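Local structure of possible hydrolase (Mycobacterium tuberculosis, 6WYN) at residues E174-H188 with A271-T285. The protein hydrolyses carboxylic esters, preferring short, straight-chain alkyl esters such as butanoates, and is likely involved in ester and lipid metabolism. Residues are numbered along the deposited sequence; the frame is centred on the assembly and turned at random.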
loop_
_atom_site.group_PDB
_atom_site.type_symbol
_atom_site.label_atom_id
_atom_site.label_comp_id
_atom_site.label_asym_id
_atom_site.label_seq_id
_atom_site.Cartn_x
_atom_site.Cartn_y
_atom_site.Cartn_z
ATOM N N GLU A 174 -3.670 4.798 -15.853
ATOM C CA GLU A 174 -2.218 4.522 -15.728
ATOM C C GLU A 174 -1.946 3.815 -14.393
ATOM O O GLU A 174 -2.553 4.230 -13.393
ATOM C CB GLU A 174 -1.597 5.904 -15.892
ATOM C CG GLU A 174 -0.120 5.932 -15.902
ATOM C CD GLU A 174 0.500 5.960 -17.286
ATOM O OE1 GLU A 174 -0.130 6.485 -18.251
ATOM O OE2 GLU A 174 1.626 5.473 -17.371
ATOM N N LEU A 175 -1.152 2.743 -14.397
ATOM C CA LEU A 175 -0.784 1.980 -13.180
ATOM C C LEU A 175 0.693 2.209 -12.862
ATOM O O LEU A 175 1.556 2.094 -13.768
ATOM C CB LEU A 175 -0.996 0.485 -13.365
ATOM C CG LEU A 175 -2.442 0.023 -13.480
ATOM C CD1 LEU A 175 -2.536 -1.356 -14.107
ATOM C CD2 LEU A 175 -3.097 0.017 -12.120
ATOM N N VAL A 176 0.988 2.401 -11.587
ATOM C CA VAL A 176 2.369 2.320 -11.062
ATOM C C VAL A 176 2.358 1.217 -10.020
ATOM O O VAL A 176 1.632 1.355 -9.011
ATOM C CB VAL A 176 2.855 3.663 -10.505
ATOM C CG1 VAL A 176 4.266 3.536 -9.998
ATOM C CG2 VAL A 176 2.741 4.795 -11.532
ATOM N N LEU A 177 3.114 0.151 -10.285
ATOM C CA LEU A 177 3.288 -1.011 -9.396
ATOM C C LEU A 177 4.540 -0.775 -8.570
ATOM O O LEU A 177 5.659 -0.600 -9.188
ATOM C CB LEU A 177 3.431 -2.294 -10.223
ATOM C CG LEU A 177 2.226 -2.709 -11.057
ATOM C CD1 LEU A 177 2.526 -4.017 -11.755
ATOM C CD2 LEU A 177 0.971 -2.890 -10.206
ATOM N N VAL A 178 4.438 -0.860 -7.249
ATOM C CA VAL A 178 5.653 -0.740 -6.399
ATOM C C VAL A 178 6.069 -2.123 -5.930
ATOM O O VAL A 178 5.383 -2.719 -5.077
ATOM C CB VAL A 178 5.457 0.283 -5.281
ATOM C CG1 VAL A 178 6.677 0.447 -4.408
ATOM C CG2 VAL A 178 5.065 1.617 -5.876
ATOM N N ASP A 179 7.241 -2.563 -6.439
ATOM C CA ASP A 179 7.957 -3.800 -6.075
ATOM C C ASP A 179 7.033 -5.022 -6.074
ATOM O O ASP A 179 7.155 -5.836 -5.172
ATOM C CB ASP A 179 8.677 -3.622 -4.737
ATOM C CG ASP A 179 9.973 -4.427 -4.638
ATOM O OD1 ASP A 179 10.794 -4.293 -5.543
ATOM O OD2 ASP A 179 10.138 -5.223 -3.658
ATOM N N VAL A 180 6.238 -5.215 -7.106
ATOM C CA VAL A 180 5.428 -6.447 -7.228
ATOM C C VAL A 180 5.084 -6.754 -8.687
ATOM O O VAL A 180 4.919 -5.842 -9.486
ATOM C CB VAL A 180 4.151 -6.305 -6.370
ATOM C CG1 VAL A 180 3.180 -5.331 -7.027
ATOM C CG2 VAL A 180 3.505 -7.658 -6.104
ATOM N N THR A 181 4.893 -8.042 -8.967
ATOM C CA THR A 181 4.175 -8.564 -10.163
ATOM C C THR A 181 3.282 -9.711 -9.665
ATOM O O THR A 181 3.486 -10.214 -8.567
ATOM C CB THR A 181 5.148 -9.057 -11.250
ATOM O OG1 THR A 181 5.607 -10.343 -10.818
ATOM C CG2 THR A 181 6.341 -8.145 -11.474
ATOM N N PRO A 182 2.322 -10.219 -10.462
ATOM C CA PRO A 182 1.542 -11.385 -10.037
ATOM C C PRO A 182 2.439 -12.544 -9.600
ATOM O O PRO A 182 2.263 -13.075 -8.503
ATOM C CB PRO A 182 0.750 -11.709 -11.280
ATOM C CG PRO A 182 0.541 -10.349 -11.884
ATOM C CD PRO A 182 1.904 -9.696 -11.775
ATOM N N SER A 183 3.455 -12.874 -10.413
ATOM C CA SER A 183 4.375 -14.003 -10.104
ATOM C C SER A 183 5.100 -13.760 -8.777
ATOM O O SER A 183 5.273 -14.709 -7.990
ATOM C CB SER A 183 5.337 -14.250 -11.246
ATOM O OG SER A 183 4.612 -14.496 -12.443
ATOM N N ALA A 184 5.554 -12.530 -8.523
ATOM C CA ALA A 184 6.378 -12.235 -7.332
ATOM C C ALA A 184 5.544 -12.427 -6.066
ATOM O O ALA A 184 6.028 -13.026 -5.079
ATOM C CB ALA A 184 6.930 -10.830 -7.448
ATOM N N LEU A 185 4.323 -11.924 -6.039
ATOM C CA LEU A 185 3.503 -12.099 -4.813
ATOM C C LEU A 185 3.096 -13.578 -4.682
ATOM O O LEU A 185 3.061 -14.056 -3.577
ATOM C CB LEU A 185 2.273 -11.175 -4.843
ATOM C CG LEU A 185 1.542 -11.053 -3.497
ATOM C CD1 LEU A 185 2.493 -10.880 -2.340
ATOM C CD2 LEU A 185 0.573 -9.871 -3.505
ATOM N N GLN A 186 2.789 -14.270 -5.766
ATOM C CA GLN A 186 2.504 -15.737 -5.717
ATOM C C GLN A 186 3.667 -16.455 -5.017
ATOM O O GLN A 186 3.434 -17.265 -4.113
ATOM C CB GLN A 186 2.289 -16.281 -7.126
ATOM C CG GLN A 186 1.784 -17.722 -7.165
ATOM C CD GLN A 186 1.284 -18.066 -8.549
ATOM O OE1 GLN A 186 1.919 -17.783 -9.562
ATOM N NE2 GLN A 186 0.119 -18.667 -8.608
ATOM N N ARG A 187 4.910 -16.172 -5.400
ATOM C CA ARG A 187 6.084 -16.841 -4.762
ATOM C C ARG A 187 6.085 -16.492 -3.259
ATOM O O ARG A 187 6.293 -17.410 -2.412
ATOM C CB ARG A 187 7.344 -16.448 -5.571
ATOM C CG ARG A 187 8.708 -16.718 -4.936
ATOM C CD ARG A 187 9.911 -16.080 -5.685
ATOM N NE ARG A 187 9.618 -16.077 -7.102
ATOM C CZ ARG A 187 9.497 -15.006 -7.892
ATOM N NH1 ARG A 187 9.774 -13.781 -7.474
ATOM N NH2 ARG A 187 9.139 -15.194 -9.146
ATOM N N HIS A 188 5.865 -15.235 -2.863
ATOM C CA HIS A 188 5.806 -14.857 -1.414
ATOM C C HIS A 188 4.680 -15.600 -0.665
ATOM O O HIS A 188 4.911 -16.065 0.466
ATOM C CB HIS A 188 5.632 -13.344 -1.243
ATOM C CG HIS A 188 5.602 -12.878 0.175
ATOM N ND1 HIS A 188 6.752 -12.755 0.941
ATOM C CD2 HIS A 188 4.581 -12.488 0.965
ATOM C CE1 HIS A 188 6.443 -12.324 2.151
ATOM N NE2 HIS A 188 5.115 -12.147 2.191
ATOM N N ALA A 271 -4.480 0.082 -19.633
ATOM C CA ALA A 271 -3.693 1.078 -18.864
ATOM C C ALA A 271 -2.197 0.766 -18.976
ATOM O O ALA A 271 -1.783 -0.353 -18.718
ATOM C CB ALA A 271 -4.132 1.043 -17.431
ATOM N N PRO A 272 -1.338 1.721 -19.354
ATOM C CA PRO A 272 0.106 1.546 -19.237
ATOM C C PRO A 272 0.544 1.213 -17.809
ATOM O O PRO A 272 -0.052 1.683 -16.853
ATOM C CB PRO A 272 0.668 2.917 -19.662
ATOM C CG PRO A 272 -0.412 3.451 -20.605
ATOM C CD PRO A 272 -1.694 3.023 -19.922
ATOM N N ILE A 273 1.535 0.351 -17.702
ATOM C CA ILE A 273 2.119 -0.103 -16.420
ATOM C C ILE A 273 3.562 0.346 -16.292
ATOM O O ILE A 273 4.371 0.045 -17.209
ATOM C CB ILE A 273 2.040 -1.625 -16.313
ATOM C CG1 ILE A 273 0.589 -2.109 -16.345
ATOM C CG2 ILE A 273 2.772 -2.073 -15.048
ATOM C CD1 ILE A 273 0.455 -3.610 -16.447
ATOM N N THR A 274 3.871 1.012 -15.178
ATOM C CA THR A 274 5.253 1.352 -14.764
ATOM C C THR A 274 5.565 0.477 -13.570
ATOM O O THR A 274 4.729 0.385 -12.688
ATOM C CB THR A 274 5.399 2.842 -14.456
ATOM O OG1 THR A 274 5.084 3.543 -15.667
ATOM C CG2 THR A 274 6.787 3.196 -13.979
ATOM N N LEU A 275 6.750 -0.084 -13.494
ATOM C CA LEU A 275 7.140 -0.844 -12.299
ATOM C C LEU A 275 8.220 -0.051 -11.612
ATOM O O LEU A 275 9.088 0.517 -12.327
ATOM C CB LEU A 275 7.620 -2.241 -12.718
ATOM C CG LEU A 275 8.277 -3.121 -11.659
ATOM C CD1 LEU A 275 7.255 -3.502 -10.591
ATOM C CD2 LEU A 275 8.838 -4.384 -12.310
ATOM N N VAL A 276 8.206 -0.072 -10.284
ATOM C CA VAL A 276 9.256 0.535 -9.438
ATOM C C VAL A 276 9.798 -0.593 -8.594
ATOM O O VAL A 276 8.985 -1.124 -7.780
ATOM C CB VAL A 276 8.750 1.716 -8.584
ATOM C CG1 VAL A 276 9.877 2.306 -7.733
ATOM C CG2 VAL A 276 8.120 2.800 -9.430
ATOM N N ARG A 277 11.083 -0.934 -8.741
ATOM C CA ARG A 277 11.673 -1.936 -7.839
ATOM C C ARG A 277 12.542 -1.249 -6.796
ATOM O O ARG A 277 13.166 -0.209 -7.103
ATOM C CB ARG A 277 12.533 -2.975 -8.579
ATOM C CG ARG A 277 11.770 -4.011 -9.391
ATOM C CD ARG A 277 12.716 -5.066 -9.990
ATOM N NE ARG A 277 13.598 -5.456 -8.905
ATOM C CZ ARG A 277 14.942 -5.329 -8.907
ATOM N NH1 ARG A 277 15.560 -4.956 -10.013
ATOM N NH2 ARG A 277 15.657 -5.573 -7.803
ATOM N N GLY A 278 12.652 -1.881 -5.656
ATOM C CA GLY A 278 13.723 -1.628 -4.680
ATOM C C GLY A 278 14.985 -2.359 -5.101
ATOM O O GLY A 278 14.912 -3.572 -5.280
ATOM N N GLY A 279 16.064 -1.609 -5.341
ATOM C CA GLY A 279 17.413 -2.117 -5.689
ATOM C C GLY A 279 17.987 -3.110 -4.695
ATOM O O GLY A 279 18.745 -3.978 -5.126
ATOM N N SER A 280 17.631 -3.019 -3.419
ATOM C CA SER A 280 18.004 -3.991 -2.362
ATOM C C SER A 280 16.869 -4.994 -2.097
ATOM O O SER A 280 16.936 -5.704 -1.131
ATOM C CB SER A 280 18.399 -3.301 -1.107
ATOM O OG SER A 280 19.456 -2.412 -1.422
ATOM N N SER A 281 15.840 -5.025 -2.915
ATOM C CA SER A 281 14.747 -5.996 -2.746
ATOM C C SER A 281 14.940 -7.126 -3.757
ATOM O O SER A 281 14.982 -6.843 -4.937
ATOM C CB SER A 281 13.395 -5.344 -2.905
ATOM O OG SER A 281 12.396 -6.347 -2.875
ATOM N N GLY A 282 14.950 -8.352 -3.268
ATOM C CA GLY A 282 14.906 -9.582 -4.082
ATOM C C GLY A 282 13.490 -9.980 -4.454
ATOM O O GLY A 282 13.309 -10.973 -5.182
ATOM N N PHE A 283 12.490 -9.208 -4.045
ATOM C CA PHE A 283 11.084 -9.635 -4.178
ATOM C C PHE A 283 10.736 -9.889 -5.637
ATOM O O PHE A 283 10.090 -10.906 -5.973
ATOM C CB PHE A 283 10.190 -8.582 -3.533
ATOM C CG PHE A 283 8.810 -9.078 -3.221
ATOM C CD1 PHE A 283 7.801 -8.967 -4.153
ATOM C CD2 PHE A 283 8.527 -9.613 -1.974
ATOM C CE1 PHE A 283 6.515 -9.397 -3.862
ATOM C CE2 PHE A 283 7.239 -10.053 -1.677
ATOM C CZ PHE A 283 6.237 -9.923 -2.623
ATOM N N VAL A 284 11.112 -8.955 -6.497
ATOM C CA VAL A 284 10.868 -9.015 -7.948
ATOM C C VAL A 284 12.203 -9.343 -8.637
ATOM O O VAL A 284 13.152 -8.587 -8.440
ATOM C CB VAL A 284 10.287 -7.695 -8.462
ATOM C CG1 VAL A 284 10.058 -7.742 -9.982
ATOM C CG2 VAL A 284 9.007 -7.343 -7.679
ATOM N N THR A 285 12.225 -10.412 -9.437
ATOM C CA THR A 285 13.403 -10.850 -10.219
ATOM C C THR A 285 13.417 -10.196 -11.593
ATOM O O THR A 285 12.362 -9.709 -12.089
ATOM C CB THR A 285 13.403 -12.370 -10.400
ATOM O OG1 THR A 285 12.306 -12.715 -11.243
ATOM C CG2 THR A 285 13.341 -13.061 -9.072
HETATM O O HOH W 1 12.584 -6.356 -6.263
HETATM O O HOH W 2 8.820 -12.841 -4.320
HETATM O O HOH W 3 11.913 -13.482 -5.477
#
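Phe283 is the main bump of this contact: its ring, thrown toward the start of helix 182-200 with CG anti to the backbone N (chi1 -162°), fills a hollow lined by Asp179 O (3.4 Å from Phe283 CD1), Val180, Ala184 and His188. Ala184 has a side chain small enough to let the ring settle, its CB lying 3.9 Å from Phe283 CD1, while Leu185 CD1 meets the ring edge at CZ. His188, a residue involved in substrate selectivity, lies obliquely against the ring. Val284 supplies a second, smaller bump, pressing CG2 against Asp179 C (3.4 Å) and Ala184 CB.

Earlier in each segment, strands 174-178 and 273-278 run parallel in the central sheet of the alpha/beta hydrolase fold. Both faces are buried, which suits apolar residues, and beta-branched Val and Ile favour extended strands: Leu177 CD1 nestles against Ile273 CG2 (3.8 Å) on one face, and Val176 CG1 meets Val276 CG2 on the other.

Where the strands end, Asp179 turns its carboxylate across to the second segment. OD1 takes Gly278 N (3.0 Å) from above the carboxylate plane; OD2 receives Ser281 OG (2.6 Å) on its syn lone pair. Ser281 OG in turn accepts from Phe283 N, closing an ST turn. Phe283 also stacks on the ring of His310. The bonds from Gly278 and Ser281 thus orient Asp179, the inferred acid of the Ser155-His310-Asp179 triad, whose OD2 also bonds His310 ND1.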